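Long-range contacts in peptidase, zinc-dependent (PDB 3LMC), which probably acts as a zinc-dependent metallopeptidase of the M54 (archaemetzincin) family, and binds a zinc ion and an iron ion held by four cysteines: residues Phe6-Val11 / Val94-Leu99; Phe39-Phe44 / Val54-Lys59; Arg48-Ala53 / Asp98-Leu103; Leu58-Phe63 / Leu115-Val120. One frame throughout, in Å; residues are numbered along the deposited sequence.

Contact 1: residues Phe6-Val11 / Val94-Leu99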
# COMPACT_ATOMS: atom_id res chain seq x y z
N PHE A 6 6.78 -3.18 1.40
CA PHE A 6 7.96 -2.83 0.64
C PHE A 6 8.10 -1.31 0.63
O PHE A 6 7.47 -0.62 -0.20
CB PHE A 6 7.93 -3.36 -0.81
CG PHE A 6 9.24 -3.16 -1.54
CD1 PHE A 6 9.80 -4.18 -2.30
CD2 PHE A 6 9.95 -1.96 -1.42
CE1 PHE A 6 11.02 -3.99 -2.95
CE2 PHE A 6 11.17 -1.77 -2.05
CZ PHE A 6 11.71 -2.78 -2.82
N TRP A 7 8.95 -0.81 1.52
CA TRP A 7 9.13 0.62 1.74
C TRP A 7 10.28 1.18 0.88
O TRP A 7 11.45 0.95 1.18
CB TRP A 7 9.41 0.87 3.23
CG TRP A 7 9.51 2.33 3.62
CD1 TRP A 7 10.60 3.14 3.51
CD2 TRP A 7 8.46 3.13 4.18
NE1 TRP A 7 10.29 4.41 3.97
CE2 TRP A 7 8.98 4.42 4.39
CE3 TRP A 7 7.13 2.88 4.52
CZ2 TRP A 7 8.22 5.46 4.93
CZ3 TRP A 7 6.37 3.92 5.06
CH2 TRP A 7 6.92 5.19 5.25
N ASP A 8 9.94 1.89 -0.20
CA ASP A 8 10.95 2.50 -1.07
C ASP A 8 11.76 3.50 -0.25
O ASP A 8 11.21 4.46 0.29
CB ASP A 8 10.27 3.21 -2.25
CG ASP A 8 11.25 3.70 -3.29
OD1 ASP A 8 12.12 4.53 -2.95
OD2 ASP A 8 11.14 3.29 -4.47
N SER A 9 13.07 3.27 -0.14
CA SER A 9 13.88 4.01 0.82
C SER A 9 14.01 5.50 0.48
O SER A 9 14.56 6.26 1.27
CB SER A 9 15.26 3.37 0.97
OG SER A 9 15.87 3.22 -0.29
N ARG A 10 13.50 5.93 -0.67
CA ARG A 10 13.46 7.36 -0.95
C ARG A 10 12.40 8.05 -0.10
O ARG A 10 12.39 9.26 0.02
CB ARG A 10 13.25 7.65 -2.44
CG ARG A 10 14.43 7.22 -3.35
CD ARG A 10 14.05 7.22 -4.85
NE ARG A 10 13.09 6.17 -5.21
CZ ARG A 10 12.58 6.03 -6.44
NH1 ARG A 10 12.94 6.86 -7.40
NH2 ARG A 10 11.72 5.06 -6.70
N VAL A 11 11.48 7.27 0.47
CA VAL A 11 10.52 7.82 1.42
C VAL A 11 11.21 7.72 2.78
O VAL A 11 11.73 6.67 3.11
CB VAL A 11 9.21 7.00 1.43
CG1 VAL A 11 8.22 7.58 2.39
CG2 VAL A 11 8.62 6.93 0.01
N VAL A 94 5.33 1.13 -0.89
CA VAL A 94 5.23 2.54 -0.51
C VAL A 94 6.23 3.28 -1.38
O VAL A 94 7.44 3.08 -1.24
CB VAL A 94 5.58 2.75 0.96
CG1 VAL A 94 5.63 4.24 1.31
CG2 VAL A 94 4.57 2.03 1.84
N THR A 95 5.74 4.10 -2.31
CA THR A 95 6.58 4.68 -3.35
C THR A 95 6.52 6.21 -3.34
O THR A 95 5.48 6.79 -3.02
CB THR A 95 6.11 4.20 -4.74
OG1 THR A 95 6.87 4.87 -5.77
CG2 THR A 95 4.64 4.54 -4.94
N PRO A 96 7.62 6.88 -3.72
CA PRO A 96 7.54 8.35 -3.73
C PRO A 96 6.84 8.92 -4.96
O PRO A 96 6.56 10.13 -4.99
CB PRO A 96 9.02 8.76 -3.75
CG PRO A 96 9.69 7.61 -4.51
CD PRO A 96 8.98 6.38 -3.98
N GLY A 97 6.57 8.09 -5.97
CA GLY A 97 6.06 8.60 -7.24
C GLY A 97 4.60 9.03 -7.15
O GLY A 97 3.83 8.43 -6.41
N ASP A 98 4.23 10.08 -7.89
CA ASP A 98 2.82 10.46 -7.99
C ASP A 98 2.09 9.47 -8.91
O ASP A 98 2.55 9.17 -10.02
CB ASP A 98 2.67 11.89 -8.53
CG ASP A 98 1.23 12.41 -8.43
OD1 ASP A 98 0.55 12.14 -7.40
OD2 ASP A 98 0.79 13.10 -9.37
N LEU A 99 0.94 8.97 -8.46
CA LEU A 99 0.27 7.87 -9.15
C LEU A 99 -1.03 8.30 -9.81
O LEU A 99 -1.77 9.12 -9.26
CB LEU A 99 -0.06 6.74 -8.17
CG LEU A 99 1.13 6.12 -7.45
CD1 LEU A 99 0.64 5.03 -6.52
CD2 LEU A 99 2.10 5.56 -8.49
O HOH W 1 8.70 2.89 -5.77

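Contact 2: residues Phe39-Phe44 / Val54-Lys59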
# COMPACT_ATOMS: atom_id res chain seq x y z
N PHE A 39 12.22 0.87 -5.47
CA PHE A 39 11.52 0.12 -6.51
C PHE A 39 11.31 1.03 -7.71
O PHE A 39 10.34 1.79 -7.76
CB PHE A 39 10.18 -0.44 -6.00
CG PHE A 39 9.56 -1.48 -6.91
CD1 PHE A 39 8.61 -1.13 -7.85
CD2 PHE A 39 9.94 -2.80 -6.82
CE1 PHE A 39 8.05 -2.10 -8.70
CE2 PHE A 39 9.40 -3.76 -7.66
CZ PHE A 39 8.45 -3.41 -8.59
N PRO A 40 12.22 0.96 -8.69
CA PRO A 40 12.09 1.90 -9.80
C PRO A 40 10.75 1.69 -10.47
O PRO A 40 10.37 0.56 -10.75
CB PRO A 40 13.25 1.51 -10.73
CG PRO A 40 14.25 0.85 -9.80
CD PRO A 40 13.40 0.09 -8.83
N LEU A 41 10.03 2.78 -10.69
CA LEU A 41 8.67 2.71 -11.20
C LEU A 41 8.62 2.48 -12.72
O LEU A 41 9.62 2.59 -13.41
CB LEU A 41 7.91 3.98 -10.77
CG LEU A 41 7.78 4.10 -9.24
CD1 LEU A 41 7.12 5.41 -8.81
CD2 LEU A 41 6.99 2.90 -8.71
N GLU A 42 7.45 2.15 -13.23
CA GLU A 42 7.29 1.93 -14.65
C GLU A 42 6.06 2.70 -15.10
O GLU A 42 5.28 3.16 -14.27
CB GLU A 42 7.13 0.44 -14.93
CG GLU A 42 7.50 0.05 -16.35
CD GLU A 42 7.17 -1.39 -16.64
OE1 GLU A 42 7.33 -2.23 -15.73
OE2 GLU A 42 6.74 -1.68 -17.78
N GLY A 43 5.89 2.86 -16.40
CA GLY A 43 4.68 3.46 -16.92
C GLY A 43 4.58 4.94 -16.64
O GLY A 43 3.51 5.45 -16.34
N PHE A 44 5.71 5.63 -16.73
CA PHE A 44 5.71 7.07 -16.52
C PHE A 44 5.01 7.75 -17.70
O PHE A 44 5.11 7.31 -18.84
CB PHE A 44 7.14 7.58 -16.38
CG PHE A 44 7.25 9.07 -16.29
CD1 PHE A 44 7.02 9.73 -15.10
CD2 PHE A 44 7.61 9.82 -17.41
CE1 PHE A 44 7.13 11.10 -15.01
CE2 PHE A 44 7.73 11.19 -17.33
CZ PHE A 44 7.49 11.83 -16.13
N VAL A 54 -1.14 0.84 -12.48
CA VAL A 54 -1.48 -0.51 -12.94
C VAL A 54 -0.21 -1.22 -13.41
O VAL A 54 0.04 -2.36 -13.05
CB VAL A 54 -2.53 -0.51 -14.06
CG1 VAL A 54 -2.78 -1.94 -14.54
CG2 VAL A 54 -3.85 0.12 -13.56
N LYS A 55 0.61 -0.52 -14.20
CA LYS A 55 1.88 -1.07 -14.65
C LYS A 55 2.84 -1.37 -13.51
O LYS A 55 3.52 -2.40 -13.53
CB LYS A 55 2.54 -0.14 -15.66
CG LYS A 55 1.93 -0.28 -17.04
CD LYS A 55 2.65 0.58 -18.06
CE LYS A 55 1.98 0.42 -19.42
NZ LYS A 55 2.66 1.26 -20.43
N VAL A 56 2.90 -0.48 -12.52
CA VAL A 56 3.77 -0.71 -11.37
C VAL A 56 3.32 -1.98 -10.63
O VAL A 56 4.13 -2.78 -10.21
CB VAL A 56 3.80 0.50 -10.40
CG1 VAL A 56 4.74 0.22 -9.23
CG2 VAL A 56 4.24 1.80 -11.15
N LEU A 57 2.01 -2.18 -10.51
CA LEU A 57 1.51 -3.32 -9.76
C LEU A 57 1.86 -4.65 -10.46
O LEU A 57 2.23 -5.63 -9.80
CB LEU A 57 0.01 -3.18 -9.50
CG LEU A 57 -0.41 -2.07 -8.54
CD1 LEU A 57 -1.93 -1.93 -8.51
CD2 LEU A 57 0.11 -2.32 -7.12
N LEU A 58 1.76 -4.67 -11.79
CA LEU A 58 2.14 -5.85 -12.58
C LEU A 58 3.63 -6.13 -12.42
O LEU A 58 4.05 -7.28 -12.26
CB LEU A 58 1.81 -5.62 -14.06
CG LEU A 58 0.33 -5.39 -14.39
CD1 LEU A 58 0.10 -5.18 -15.89
CD2 LEU A 58 -0.50 -6.56 -13.90
N LYS A 59 4.43 -5.07 -12.47
CA LYS A 59 5.86 -5.17 -12.25
C LYS A 59 6.17 -5.70 -10.84
O LYS A 59 7.14 -6.44 -10.65
CB LYS A 59 6.51 -3.80 -12.46
CG LYS A 59 8.01 -3.84 -12.45
CD LYS A 59 8.59 -2.42 -12.53
CE LYS A 59 10.11 -2.45 -12.67
NZ LYS A 59 10.65 -1.08 -12.86

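Contact 3: residues Arg48-Ala53 / Asp98-Leu103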
# COMPACT_ATOMS: atom_id res chain seq x y z
N ARG A 48 1.46 13.98 -18.24
CA ARG A 48 0.84 13.95 -16.91
C ARG A 48 1.85 14.22 -15.79
O ARG A 48 1.50 14.76 -14.74
CB ARG A 48 0.19 12.58 -16.65
CG ARG A 48 -1.26 12.40 -17.11
CD ARG A 48 -1.75 11.05 -16.59
NE ARG A 48 -3.16 10.76 -16.86
CZ ARG A 48 -4.15 10.94 -15.98
NH1 ARG A 48 -3.88 11.44 -14.77
NH2 ARG A 48 -5.40 10.64 -16.30
N ASN A 49 3.11 13.84 -16.02
CA ASN A 49 4.13 13.84 -14.96
C ASN A 49 3.79 12.90 -13.80
O ASN A 49 4.06 13.21 -12.63
CB ASN A 49 4.42 15.24 -14.44
CG ASN A 49 5.71 15.31 -13.65
OD1 ASN A 49 6.57 14.44 -13.77
ND2 ASN A 49 5.87 16.36 -12.86
N GLN A 50 3.22 11.74 -14.13
CA GLN A 50 2.74 10.80 -13.13
C GLN A 50 3.02 9.39 -13.61
O GLN A 50 3.27 9.17 -14.81
CB GLN A 50 1.23 10.92 -12.97
CG GLN A 50 0.71 12.30 -12.62
CD GLN A 50 -0.80 12.26 -12.46
OE1 GLN A 50 -1.52 12.04 -13.43
NE2 GLN A 50 -1.28 12.45 -11.23
N TYR A 51 2.93 8.42 -12.70
CA TYR A 51 3.15 7.02 -13.07
C TYR A 51 1.86 6.18 -13.07
O TYR A 51 1.06 6.27 -12.15
CB TYR A 51 4.18 6.38 -12.14
CG TYR A 51 5.53 7.05 -12.16
CD1 TYR A 51 5.75 8.21 -11.42
CD2 TYR A 51 6.59 6.54 -12.91
CE1 TYR A 51 6.98 8.82 -11.42
CE2 TYR A 51 7.84 7.15 -12.91
CZ TYR A 51 8.02 8.29 -12.16
OH TYR A 51 9.25 8.93 -12.15
N ASP A 52 1.70 5.36 -14.11
CA ASP A 52 0.58 4.43 -14.24
C ASP A 52 0.67 3.33 -13.18
O ASP A 52 1.49 2.42 -13.31
CB ASP A 52 0.62 3.79 -15.63
CG ASP A 52 -0.62 2.94 -15.95
OD1 ASP A 52 -1.44 2.63 -15.05
OD2 ASP A 52 -0.78 2.58 -17.14
N ALA A 53 -0.15 3.39 -12.15
CA ALA A 53 -0.01 2.45 -11.04
C ALA A 53 -0.34 1.01 -11.43
O ALA A 53 0.12 0.06 -10.79
CB ALA A 53 -0.85 2.88 -9.86
N ASP A 98 4.23 10.08 -7.89
CA ASP A 98 2.82 10.46 -7.99
C ASP A 98 2.09 9.47 -8.91
O ASP A 98 2.55 9.17 -10.02
CB ASP A 98 2.67 11.89 -8.53
CG ASP A 98 1.23 12.41 -8.43
OD1 ASP A 98 0.55 12.14 -7.40
OD2 ASP A 98 0.79 13.10 -9.37
N LEU A 99 0.94 8.97 -8.46
CA LEU A 99 0.27 7.87 -9.15
C LEU A 99 -1.03 8.30 -9.81
O LEU A 99 -1.77 9.12 -9.26
CB LEU A 99 -0.06 6.74 -8.17
CG LEU A 99 1.13 6.12 -7.45
CD1 LEU A 99 0.64 5.03 -6.52
CD2 LEU A 99 2.10 5.56 -8.49
N TYR A 100 -1.29 7.73 -10.98
CA TYR A 100 -2.63 7.81 -11.57
C TYR A 100 -3.13 6.44 -12.05
O TYR A 100 -2.39 5.46 -12.08
CB TYR A 100 -2.65 8.83 -12.71
CG TYR A 100 -2.09 8.32 -14.01
CD1 TYR A 100 -0.72 8.20 -14.21
CD2 TYR A 100 -2.94 7.97 -15.06
CE1 TYR A 100 -0.21 7.74 -15.42
CE2 TYR A 100 -2.43 7.51 -16.27
CZ TYR A 100 -1.07 7.40 -16.44
OH TYR A 100 -0.57 6.94 -17.64
N GLU A 101 -4.42 6.36 -12.37
CA GLU A 101 -4.94 5.24 -13.16
C GLU A 101 -5.81 5.82 -14.26
O GLU A 101 -6.25 6.97 -14.17
CB GLU A 101 -5.69 4.23 -12.30
CG GLU A 101 -6.78 4.82 -11.41
CD GLU A 101 -8.16 4.73 -12.01
OE1 GLU A 101 -9.14 4.94 -11.27
OE2 GLU A 101 -8.28 4.45 -13.23
N PRO A 102 -6.02 5.06 -15.34
CA PRO A 102 -6.70 5.64 -16.51
C PRO A 102 -7.93 6.51 -16.18
O PRO A 102 -8.06 7.59 -16.75
CB PRO A 102 -7.08 4.40 -17.32
CG PRO A 102 -5.94 3.44 -17.04
CD PRO A 102 -5.55 3.68 -15.59
N LEU A 103 -8.78 6.08 -15.25
CA LEU A 103 -10.02 6.81 -14.95
C LEU A 103 -9.87 7.99 -13.99
O LEU A 103 -10.87 8.67 -13.69
CB LEU A 103 -11.07 5.84 -14.40
CG LEU A 103 -12.09 5.25 -15.38
CD1 LEU A 103 -11.56 5.20 -16.82
CD2 LEU A 103 -12.52 3.87 -14.89

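Contact 4: residues Leu58-Phe63 / Leu115-Val120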
# COMPACT_ATOMS: atom_id res chain seq x y z
N LEU A 58 1.76 -4.67 -11.79
CA LEU A 58 2.14 -5.85 -12.58
C LEU A 58 3.63 -6.13 -12.42
O LEU A 58 4.05 -7.28 -12.26
CB LEU A 58 1.81 -5.62 -14.06
CG LEU A 58 0.33 -5.39 -14.39
CD1 LEU A 58 0.10 -5.18 -15.89
CD2 LEU A 58 -0.50 -6.56 -13.90
N LYS A 59 4.43 -5.07 -12.47
CA LYS A 59 5.86 -5.17 -12.25
C LYS A 59 6.17 -5.70 -10.84
O LYS A 59 7.14 -6.44 -10.65
CB LYS A 59 6.51 -3.80 -12.46
CG LYS A 59 8.01 -3.84 -12.45
CD LYS A 59 8.59 -2.42 -12.53
CE LYS A 59 10.11 -2.45 -12.67
NZ LYS A 59 10.65 -1.08 -12.86
N LEU A 60 5.35 -5.31 -9.87
CA LEU A 60 5.53 -5.75 -8.49
C LEU A 60 5.27 -7.26 -8.35
O LEU A 60 6.00 -7.98 -7.65
CB LEU A 60 4.58 -4.99 -7.56
CG LEU A 60 5.15 -4.49 -6.24
CD1 LEU A 60 4.01 -4.22 -5.26
CD2 LEU A 60 6.14 -5.48 -5.67
N ASP A 61 4.23 -7.75 -9.01
CA ASP A 61 3.99 -9.19 -9.04
C ASP A 61 5.21 -9.90 -9.66
O ASP A 61 5.72 -10.87 -9.11
CB ASP A 61 2.73 -9.52 -9.82
CG ASP A 61 2.62 -11.00 -10.13
OD1 ASP A 61 2.42 -11.81 -9.20
OD2 ASP A 61 2.74 -11.35 -11.31
N MSE A 62 5.67 -9.42 -10.80
CA MSE A 62 6.83 -10.04 -11.44
C MSE A 62 8.05 -10.07 -10.52
O MSE A 62 8.78 -11.06 -10.47
CB MSE A 62 7.18 -9.32 -12.72
CG MSE A 62 6.09 -9.38 -13.77
SE MSE A 62 6.83 -8.76 -15.45
CE MSE A 62 8.65 -9.48 -15.20
N PHE A 63 8.28 -8.98 -9.80
CA PHE A 63 9.40 -8.90 -8.87
C PHE A 63 9.28 -9.95 -7.76
O PHE A 63 10.25 -10.65 -7.43
CB PHE A 63 9.49 -7.49 -8.25
CG PHE A 63 10.62 -7.34 -7.31
CD1 PHE A 63 11.91 -7.12 -7.79
CD2 PHE A 63 10.41 -7.42 -5.94
CE1 PHE A 63 12.98 -6.97 -6.90
CE2 PHE A 63 11.48 -7.27 -5.05
CZ PHE A 63 12.76 -7.05 -5.54
N LEU A 115 -3.69 -10.32 -7.97
CA LEU A 115 -2.27 -10.64 -7.84
C LEU A 115 -1.68 -10.34 -6.44
O LEU A 115 -0.45 -10.39 -6.24
CB LEU A 115 -1.44 -9.93 -8.90
CG LEU A 115 -1.77 -10.21 -10.36
CD1 LEU A 115 -0.79 -9.45 -11.26
CD2 LEU A 115 -1.76 -11.70 -10.66
N GLY A 116 -2.53 -10.05 -5.47
CA GLY A 116 -2.05 -9.78 -4.13
C GLY A 116 -0.95 -8.72 -4.07
O GLY A 116 0.01 -8.86 -3.32
N VAL A 117 -1.09 -7.66 -4.86
CA VAL A 117 -0.16 -6.53 -4.77
C VAL A 117 -0.91 -5.21 -4.66
O VAL A 117 -1.95 -5.04 -5.30
CB VAL A 117 0.78 -6.42 -6.00
CG1 VAL A 117 1.82 -7.56 -5.99
CG2 VAL A 117 -0.05 -6.40 -7.31
N ALA A 118 -0.38 -4.29 -3.87
CA ALA A 118 -0.99 -2.99 -3.69
C ALA A 118 0.09 -1.92 -3.60
O ALA A 118 1.28 -2.23 -3.45
CB ALA A 118 -1.87 -2.97 -2.44
N ILE A 119 -0.32 -0.66 -3.68
CA ILE A 119 0.64 0.44 -3.67
C ILE A 119 0.05 1.66 -2.99
O ILE A 119 -1.15 1.92 -3.11
CB ILE A 119 1.07 0.81 -5.13
CG1 ILE A 119 2.26 1.77 -5.13
CG2 ILE A 119 -0.08 1.41 -5.91
CD1 ILE A 119 2.92 1.93 -6.54
N VAL A 120 0.88 2.39 -2.25
CA VAL A 120 0.49 3.70 -1.74
C VAL A 120 1.60 4.71 -2.01
O VAL A 120 2.79 4.37 -1.95
CB VAL A 120 0.16 3.68 -0.24
CG1 VAL A 120 1.25 2.97 0.56
CG2 VAL A 120 -0.01 5.12 0.28

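Contact 1: residues Phe6-Val11 / Val94-Leu99
Trp7 of strand 3-7 and Val94 of strand 90-94 pair in parallel in the five-stranded sheet. Two backbone bonds join them. Val94 N donates to Phe6 O at 2.8 Å, and Asp8 N donates to Val94 O at 3.0 Å.

The apolar contacts lie next to this pairing. Val94 CG1 sits over one face of the indole, 4.0 Å from the centroid of the Trp7 six-membered ring. Val11 CG2 packs on Pro96 CD at 4.0 Å.

The charged group is a side-on pair within residues 6-11. Arg10 NE bonds Asp8 OD1, and Arg10 NH2 reaches Asp8 OD2 at 2.9 Å. Asp8 OD1 also accepts from Arg10 N, closing an Asx turn. Pro96 CG lies over one face of the guanidinium. Asp8 OD2 has two further donors, Phe39 N and a water; that water donates to Asp8 OD2 and accepts from Thr95 OG1, linking the two segments. An alanine at Asp8 would probably leave the guanidinium of Arg10 without its charge partner and free to swing off Pro96.

The carboxylate thus closes the turn, pairs with Arg10 and links to Phe39 and Thr95, and the proline packs against an already paired charge.

Contact 2: residues Phe39-Phe44 / Val54-Lys59
Leu41 and Val56 form the tight part of this contact between the loop 39-44 and the helix 53-66. Leu41 CD2 presses on Val56 CG1 at 3.5 Å. Val56 CG1 also meets the Phe39 ring, at CE1. The other methyl, Val56 CG2, lies 3.6 Å from Glu42 O.

Lys59 leads from this apolar patch to the polar side. Its CG is anti to the backbone N (chi1 -171°), and the chain beyond is extended. It slides past Phe39 in the opposite direction, with Lys59 CD 3.9 Å from Phe39 CE1. At its end Lys59 NZ donates to Pro40 O at 2.7 Å, from above the carbonyl plane. A methionine in place of Lys59 would probably leave Pro40 O without this donor and the loop less firmly held to the helix.

The outer side is looser. Glu42 OE1 lies 3.4 Å from Lys59 CD, but it stays 4.5 Å from Lys59 NZ, too far for a salt bridge, though the opposite charges may still attract weakly. Lys55 is exposed, and its CD rests on Gly43 CA at 3.7 Å.

Phe39 and Val56 both touch Leu93 of strand 90-94, and Val56 also touches Ile119 of strand 117-120. Leu57, on the same helix, points away from the loop and touches strands 106-112 and 117-120.

Contact 3: residues Arg48-Ala53 / Asp98-Leu103
Gln50 and Asp98 are joined by a side-chain hydrogen bond beside a parallel strand pair. Gln50 NE2 donates to Asp98 OD2 at 2.9 Å, from above the carboxylate plane. The same nitrogen also donates to Asp105 O, and Asp98 OD1 holds a salt bridge with Arg124. The carboxylate is thus gripped on both oxygens. Gln50 OE1 lies in the plane of the Arg48 guanidinium and accepts from Arg48 NH1 at 2.8 Å.

Three backbone bonds pair the two segments along strands 50-52 and 99-101. Tyr51 N donates to Asp98 O at 2.8 Å, and Tyr100 N to Tyr51 O at 3.0 Å. The third runs from Ala53 N to Tyr100 O with an N-H...O angle of 179°.

With Tyr100 CG between the backbone N and the carbonyl carbon (chi1 80°), the ring lies beside residues 50-52. Arg48 CD lies over the centre of the ring, 3.5 Å from the Tyr100 centroid, as a CH-pi contact. The guanidinium follows, its plane 10° from that of the ring, with Arg48 CZ 3.3 Å from Tyr100 CD2. Another part of the ring lies close to backbone: Tyr100 CE1 is 3.3 Å from Asp52 N. Tyr51 and Leu99 share the other face of the sheet, where Leu99 CD2 reaches Ala53 CB at 4.2 Å.

Asp52 is the N-cap of helix 53-66, its OD1 accepting from Val54 N. Strand 50-52 runs straight into that helix. It is the middle strand of the three-stranded sheet, with strand 44-45 antiparallel on its other side. Leu99 and Ala53 pack on strand 106-112, at Val107 and Leu110.

Contact 4: residues Leu58-Phe63 / Leu115-Val120
This is a largely apolar helix-on-sheet contact: Leu60 and Asp61 of helix 53-66 lie against Val117, at the start of strand 117-120, and Leu115 just before it. That strand belongs to the mixed five-stranded sheet of the chain, between strand 90-94 (parallel) and strand 106-112 (antiparallel). The helix and strand segments are 8.3 Å apart at their axes and run at 125° to each other. No hydrogen bond joins the two segments.

Leu60 and Val117 slide past each other in opposite directions. Leu60 CD1 touches Val117 CB at 4.0 Å and comes within 3.8 Å of Ala118 O. Val117 CG1, anti to its own carbonyl carbon (chi1 -71°), meets the helix backbone at Asp61 N, 3.9 Å away.

Gly116 and Val117 both face Tyr112 in a G1 bulge, and Gly116 has the positive phi (53°) of that motif. Arg64 ties the helix to this bend by donating to Leu115 O and Gly116 O. It also forms a salt bridge with Asp61 OD1, while Asp61 OD2 pairs with Arg65. Ala118 points away from the helix, and its side chain is about 7 Å from that of the zinc ligand His153.

At the outer end Leu115 crosses Asp61 at about a right angle. One methyl, Leu115 CD1, touches both Asp61 CB at 3.8 Å and Leu58 CD2 at 3.9 Å.

Overall arrangement
Along the chain contact 1 starts first, then contacts 2, 3 and 4. Contact 2 closes within the span of contact 1, while contact 4 crosses contacts 1 and 3. Contacts 2 and 4 are closest, with centres 8 Å apart, and both use helix 53-66. Contact 3 lies just before that helix, its centre 10 Å from that of contact 2. Contacts 1 and 3 share Asp98 and Leu99. Contact 4 packs the helix on the central sheet, contact 2 packs the loop 39-44 on the helix, and residues 94-99 connect the two sheets. Thr95 N bonds Val120 O, and Asp8 links contact 1 to Phe39. On strand 117-120, Ala118 lies near the zinc-binding histidines.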